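Local coordinates for uncharacterized protein (Wolinella succinogenes, PDB 3JYG) that is of unknown function but belongs to the 6-pyruvoyl tetrahydropterin synthase family and carries a zinc ion held by three histidines, at residues W105-F115 / Y129-F137. Numbering follows the deposited sequence.
Sequences WMEEGYARVDF and YESFVVVRF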
loop_
_atom_site.group_PDB
_atom_site.type_symbol
_atom_site.label_atom_id
_atom_site.label_comp_id
_atom_site.label_asym_id
_atom_site.label_seq_id
_atom_site.Cartn_x
_atom_site.Cartn_y
_atom_site.Cartn_z
ATOM N N TRP A 105 17.214 -8.515 -30.281
ATOM C CA TRP A 105 17.254 -8.454 -28.809
ATOM C C TRP A 105 17.775 -7.126 -28.444
ATOM O O TRP A 105 18.782 -6.697 -28.973
ATOM C CB TRP A 105 18.166 -9.532 -28.192
ATOM C CG TRP A 105 17.582 -10.823 -28.394
ATOM C CD1 TRP A 105 17.790 -11.650 -29.456
ATOM C CD2 TRP A 105 16.600 -11.455 -27.565
ATOM N NE1 TRP A 105 17.011 -12.774 -29.339
ATOM C CE2 TRP A 105 16.261 -12.682 -28.197
ATOM C CE3 TRP A 105 15.974 -11.110 -26.357
ATOM C CZ2 TRP A 105 15.349 -13.559 -27.672
ATOM C CZ3 TRP A 105 15.048 -11.996 -25.819
ATOM C CH2 TRP A 105 14.734 -13.204 -26.495
HETATM N N MSE A 106 17.096 -6.476 -27.524
HETATM C CA MSE A 106 17.483 -5.144 -27.110
HETATM C C MSE A 106 18.269 -5.273 -25.830
HETATM O O MSE A 106 18.258 -6.319 -25.196
HETATM C CB MSE A 106 16.223 -4.302 -26.919
HETATM C CG MSE A 106 15.234 -4.543 -28.052
HETATM SE SE MSE A 106 16.070 -3.934 -29.720
HETATM C CE MSE A 106 14.559 -4.303 -30.925
ATOM N N GLU A 107 18.938 -4.205 -25.440
ATOM C CA GLU A 107 19.738 -4.235 -24.210
ATOM C C GLU A 107 18.904 -4.640 -22.959
ATOM O O GLU A 107 19.384 -5.407 -22.131
ATOM C CB GLU A 107 20.430 -2.893 -23.994
ATOM C CG GLU A 107 21.770 -2.743 -24.700
ATOM C CD GLU A 107 22.788 -2.024 -23.801
ATOM O OE1 GLU A 107 22.436 -0.958 -23.215
ATOM O OE2 GLU A 107 23.932 -2.540 -23.652
ATOM N N GLU A 108 17.657 -4.174 -22.860
ATOM C CA GLU A 108 16.835 -4.422 -21.648
ATOM C C GLU A 108 16.412 -5.881 -21.456
ATOM O O GLU A 108 15.744 -6.195 -20.499
ATOM C CB GLU A 108 15.595 -3.507 -21.588
ATOM C CG GLU A 108 15.898 -2.011 -21.595
ATOM C CD GLU A 108 16.348 -1.484 -22.946
ATOM O OE1 GLU A 108 16.354 -2.230 -23.946
ATOM O OE2 GLU A 108 16.715 -0.302 -23.004
ATOM N N GLY A 109 16.774 -6.745 -22.396
ATOM C CA GLY A 109 16.444 -8.167 -22.319
ATOM C C GLY A 109 15.041 -8.493 -22.827
ATOM O O GLY A 109 14.345 -9.306 -22.225
ATOM N N TYR A 110 14.580 -7.834 -23.887
ATOM C CA TYR A 110 13.404 -8.331 -24.606
ATOM C C TYR A 110 13.784 -8.264 -26.082
ATOM O O TYR A 110 14.846 -7.693 -26.444
ATOM C CB TYR A 110 12.117 -7.499 -24.344
ATOM C CG TYR A 110 12.247 -6.133 -24.960
ATOM C CD1 TYR A 110 12.992 -5.143 -24.322
ATOM C CD2 TYR A 110 11.751 -5.875 -26.247
ATOM C CE1 TYR A 110 13.180 -3.901 -24.896
ATOM C CE2 TYR A 110 11.928 -4.615 -26.842
ATOM C CZ TYR A 110 12.641 -3.639 -26.152
ATOM O OH TYR A 110 12.850 -2.409 -26.736
ATOM N N ALA A 111 12.936 -8.874 -26.898
ATOM C CA ALA A 111 13.068 -8.817 -28.341
ATOM C C ALA A 111 11.805 -8.357 -29.071
ATOM O O ALA A 111 10.671 -8.557 -28.605
ATOM C CB ALA A 111 13.546 -10.173 -28.902
ATOM N N ARG A 112 12.040 -7.756 -30.235
ATOM C CA ARG A 112 11.013 -7.596 -31.261
ATOM C C ARG A 112 11.377 -8.449 -32.469
ATOM O O ARG A 112 12.555 -8.819 -32.657
ATOM C CB ARG A 112 10.879 -6.139 -31.671
ATOM C CG ARG A 112 10.521 -5.243 -30.493
ATOM C CD ARG A 112 10.172 -3.870 -30.954
ATOM N NE ARG A 112 8.740 -3.834 -31.187
ATOM C CZ ARG A 112 8.141 -3.390 -32.288
ATOM N NH1 ARG A 112 8.842 -2.882 -33.311
ATOM N NH2 ARG A 112 6.824 -3.429 -32.330
ATOM N N VAL A 113 10.396 -8.795 -33.293
ATOM C CA VAL A 113 10.744 -9.513 -34.518
ATOM C C VAL A 113 11.579 -8.591 -35.435
ATOM O O VAL A 113 11.525 -7.363 -35.309
ATOM C CB VAL A 113 9.502 -10.095 -35.221
ATOM C CG1 VAL A 113 8.803 -11.090 -34.289
ATOM C CG2 VAL A 113 8.555 -8.957 -35.666
ATOM N N ASP A 114 12.413 -9.194 -36.279
ATOM C CA ASP A 114 13.078 -8.491 -37.356
ATOM C C ASP A 114 12.026 -8.302 -38.442
ATOM O O ASP A 114 11.636 -9.274 -39.081
ATOM C CB ASP A 114 14.235 -9.340 -37.942
ATOM C CG ASP A 114 15.037 -8.580 -39.012
ATOM O OD1 ASP A 114 14.543 -7.554 -39.556
ATOM O OD2 ASP A 114 16.172 -9.021 -39.298
ATOM N N PHE A 115 11.578 -7.068 -38.649
ATOM C CA PHE A 115 10.535 -6.808 -39.648
ATOM C C PHE A 115 10.951 -6.969 -41.108
ATOM O O PHE A 115 10.103 -7.175 -41.983
ATOM C CB PHE A 115 9.879 -5.465 -39.392
ATOM C CG PHE A 115 8.966 -5.472 -38.195
ATOM C CD1 PHE A 115 7.622 -5.794 -38.340
ATOM C CD2 PHE A 115 9.453 -5.178 -36.924
ATOM C CE1 PHE A 115 6.758 -5.808 -37.226
ATOM C CE2 PHE A 115 8.588 -5.197 -35.805
ATOM C CZ PHE A 115 7.242 -5.513 -35.972
ATOM N N TYR A 129 2.523 -8.833 -35.777
ATOM C CA TYR A 129 3.950 -8.872 -35.333
ATOM C C TYR A 129 4.456 -7.635 -34.569
ATOM O O TYR A 129 5.364 -7.768 -33.700
ATOM C CB TYR A 129 4.897 -9.284 -36.473
ATOM C CG TYR A 129 4.686 -10.734 -36.872
ATOM C CD1 TYR A 129 5.062 -11.779 -36.011
ATOM C CD2 TYR A 129 4.084 -11.077 -38.087
ATOM C CE1 TYR A 129 4.869 -13.107 -36.356
ATOM C CE2 TYR A 129 3.874 -12.432 -38.439
ATOM C CZ TYR A 129 4.293 -13.437 -37.570
ATOM O OH TYR A 129 4.100 -14.773 -37.865
ATOM N N GLU A 130 3.880 -6.455 -34.844
ATOM C CA GLU A 130 4.142 -5.278 -34.008
ATOM C C GLU A 130 3.695 -5.473 -32.553
ATOM O O GLU A 130 4.255 -4.835 -31.661
ATOM C CB GLU A 130 3.561 -3.970 -34.574
ATOM C CG GLU A 130 4.159 -3.606 -35.947
ATOM C CD GLU A 130 5.262 -2.533 -35.911
ATOM O OE1 GLU A 130 6.054 -2.451 -34.940
ATOM O OE2 GLU A 130 5.328 -1.745 -36.889
ATOM N N SER A 131 2.720 -6.357 -32.313
ATOM C CA SER A 131 2.223 -6.580 -30.924
ATOM C C SER A 131 3.226 -7.228 -29.970
ATOM O O SER A 131 3.207 -6.977 -28.788
ATOM C CB SER A 131 0.994 -7.463 -30.913
ATOM O OG SER A 131 0.080 -7.095 -31.903
ATOM N N PHE A 132 4.107 -8.087 -30.466
ATOM C CA PHE A 132 4.818 -8.990 -29.545
ATOM C C PHE A 132 6.063 -8.423 -28.896
ATOM O O PHE A 132 6.883 -7.783 -29.571
ATOM C CB PHE A 132 5.200 -10.280 -30.265
ATOM C CG PHE A 132 4.038 -11.143 -30.574
ATOM C CD1 PHE A 132 3.338 -11.794 -29.548
ATOM C CD2 PHE A 132 3.602 -11.305 -31.915
ATOM C CE1 PHE A 132 2.244 -12.587 -29.841
ATOM C CE2 PHE A 132 2.506 -12.122 -32.190
ATOM C CZ PHE A 132 1.850 -12.763 -31.181
ATOM N N VAL A 133 6.171 -8.652 -27.575
ATOM C CA VAL A 133 7.385 -8.353 -26.842
ATOM C C VAL A 133 7.856 -9.714 -26.378
ATOM O O VAL A 133 7.143 -10.396 -25.639
ATOM C CB VAL A 133 7.092 -7.461 -25.621
ATOM C CG1 VAL A 133 8.283 -7.422 -24.678
ATOM C CG2 VAL A 133 6.769 -6.015 -26.104
ATOM N N VAL A 134 9.029 -10.122 -26.861
ATOM C CA VAL A 134 9.481 -11.473 -26.587
ATOM C C VAL A 134 10.470 -11.450 -25.438
ATOM O O VAL A 134 11.405 -10.650 -25.457
ATOM C CB VAL A 134 10.070 -12.165 -27.848
ATOM C CG1 VAL A 134 10.513 -13.620 -27.521
ATOM C CG2 VAL A 134 9.039 -12.150 -29.005
ATOM N N VAL A 135 10.263 -12.318 -24.438
ATOM C CA VAL A 135 11.113 -12.281 -23.225
ATOM C C VAL A 135 11.604 -13.688 -22.883
ATOM O O VAL A 135 10.990 -14.654 -23.278
ATOM C CB VAL A 135 10.380 -11.653 -21.965
ATOM C CG1 VAL A 135 10.173 -10.073 -22.108
ATOM C CG2 VAL A 135 9.074 -12.438 -21.593
ATOM N N ARG A 136 12.656 -13.800 -22.083
ATOM C CA ARG A 136 13.205 -15.129 -21.749
ATOM C C ARG A 136 12.741 -15.637 -20.392
ATOM O O ARG A 136 13.593 -15.960 -19.551
ATOM C CB ARG A 136 14.757 -15.065 -21.740
ATOM C CG ARG A 136 15.416 -14.756 -23.100
ATOM C CD ARG A 136 17.002 -14.686 -22.944
ATOM N NE ARG A 136 17.510 -15.964 -22.475
ATOM C CZ ARG A 136 18.628 -16.184 -21.758
ATOM N NH1 ARG A 136 19.435 -15.200 -21.365
ATOM N NH2 ARG A 136 18.895 -17.433 -21.422
ATOM N N PHE A 137 11.422 -15.664 -20.152
ATOM C CA PHE A 137 10.857 -16.090 -18.889
ATOM C C PHE A 137 9.370 -16.191 -19.081
ATOM O O PHE A 137 8.803 -15.521 -19.968
ATOM C CB PHE A 137 11.140 -15.121 -17.705
ATOM C CG PHE A 137 10.796 -13.659 -17.965
ATOM C CD1 PHE A 137 11.825 -12.726 -18.228
ATOM C CD2 PHE A 137 9.487 -13.188 -17.884
ATOM C CE1 PHE A 137 11.529 -11.352 -18.472
ATOM C CE2 PHE A 137 9.177 -11.822 -18.099
ATOM C CZ PHE A 137 10.190 -10.900 -18.392
HETATM O O HOH W 1 14.191 -11.612 -21.141
HETATM O O HOH W 2 6.554 -5.124 -29.774
HETATM O O HOH W 3 7.743 -7.939 -32.200
#
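Ala111 and Val134 face each other as an antiparallel hydrogen-bonded pair and join the two strands directly: Ala111 N donates to Val134 O (2.8 Å), and Val134 N returns a nearly straight bond to Ala111 O (171° at the hydrogen). Beyond this pair the backbones diverge and water takes over. One water links Gly109 O to Arg136 N; at the other end, a second water accepts from Val113 N and donates to both Tyr129 O and Phe132 O, while a third joins Arg112 NE to Glu130 O and Phe132 O.

The charged link is Arg112 with Glu130. Bent at chi3 (91°), the arginine chain brings its guanidinium end-on to one carboxylate oxygen, with NH2 at 2.9 Å and NH1 at 3.3 Å from Glu130 OE1, almost in the guanidinium plane. The backbone carbonyl of Glu130 takes a weak bond from Arg112 NH2 and another bond from Arg80. Since the two arginines come close to each other, the carboxylate on Arg112 probably eases their repulsion. The Phe115 ring crosses the glutamate chain at about a right angle, CZ 3.6 Å from Glu130 CG, so the flat apolar ring packs on the methylene part of the acid.

Apolar packing occupies both faces of the sheet. On one, Tyr110 CB meets Val133 CG1 at 3.8 Å, and the tyrosine ring leads on to helices 67-77 and 141-155. On the other, the small methyl of Ala111 lets the Trp105 ring lie over it, while CH2 of that ring reaches Arg136 CG (3.8 Å). Farther along, Val113 CG2 packs on Tyr129 CB, and the tyrosine hydroxyl bonds to His96.

Helix 123-131 runs straight into strand 132-135, which sits between strands 110-113 and 80-84: a short antiparallel pairing that waters extend at both ends, near one edge of the mixed sheet within this chain, backed by helices in the T-fold (tunnelling fold) of the 6-pyruvoyl tetrahydropterin synthase family.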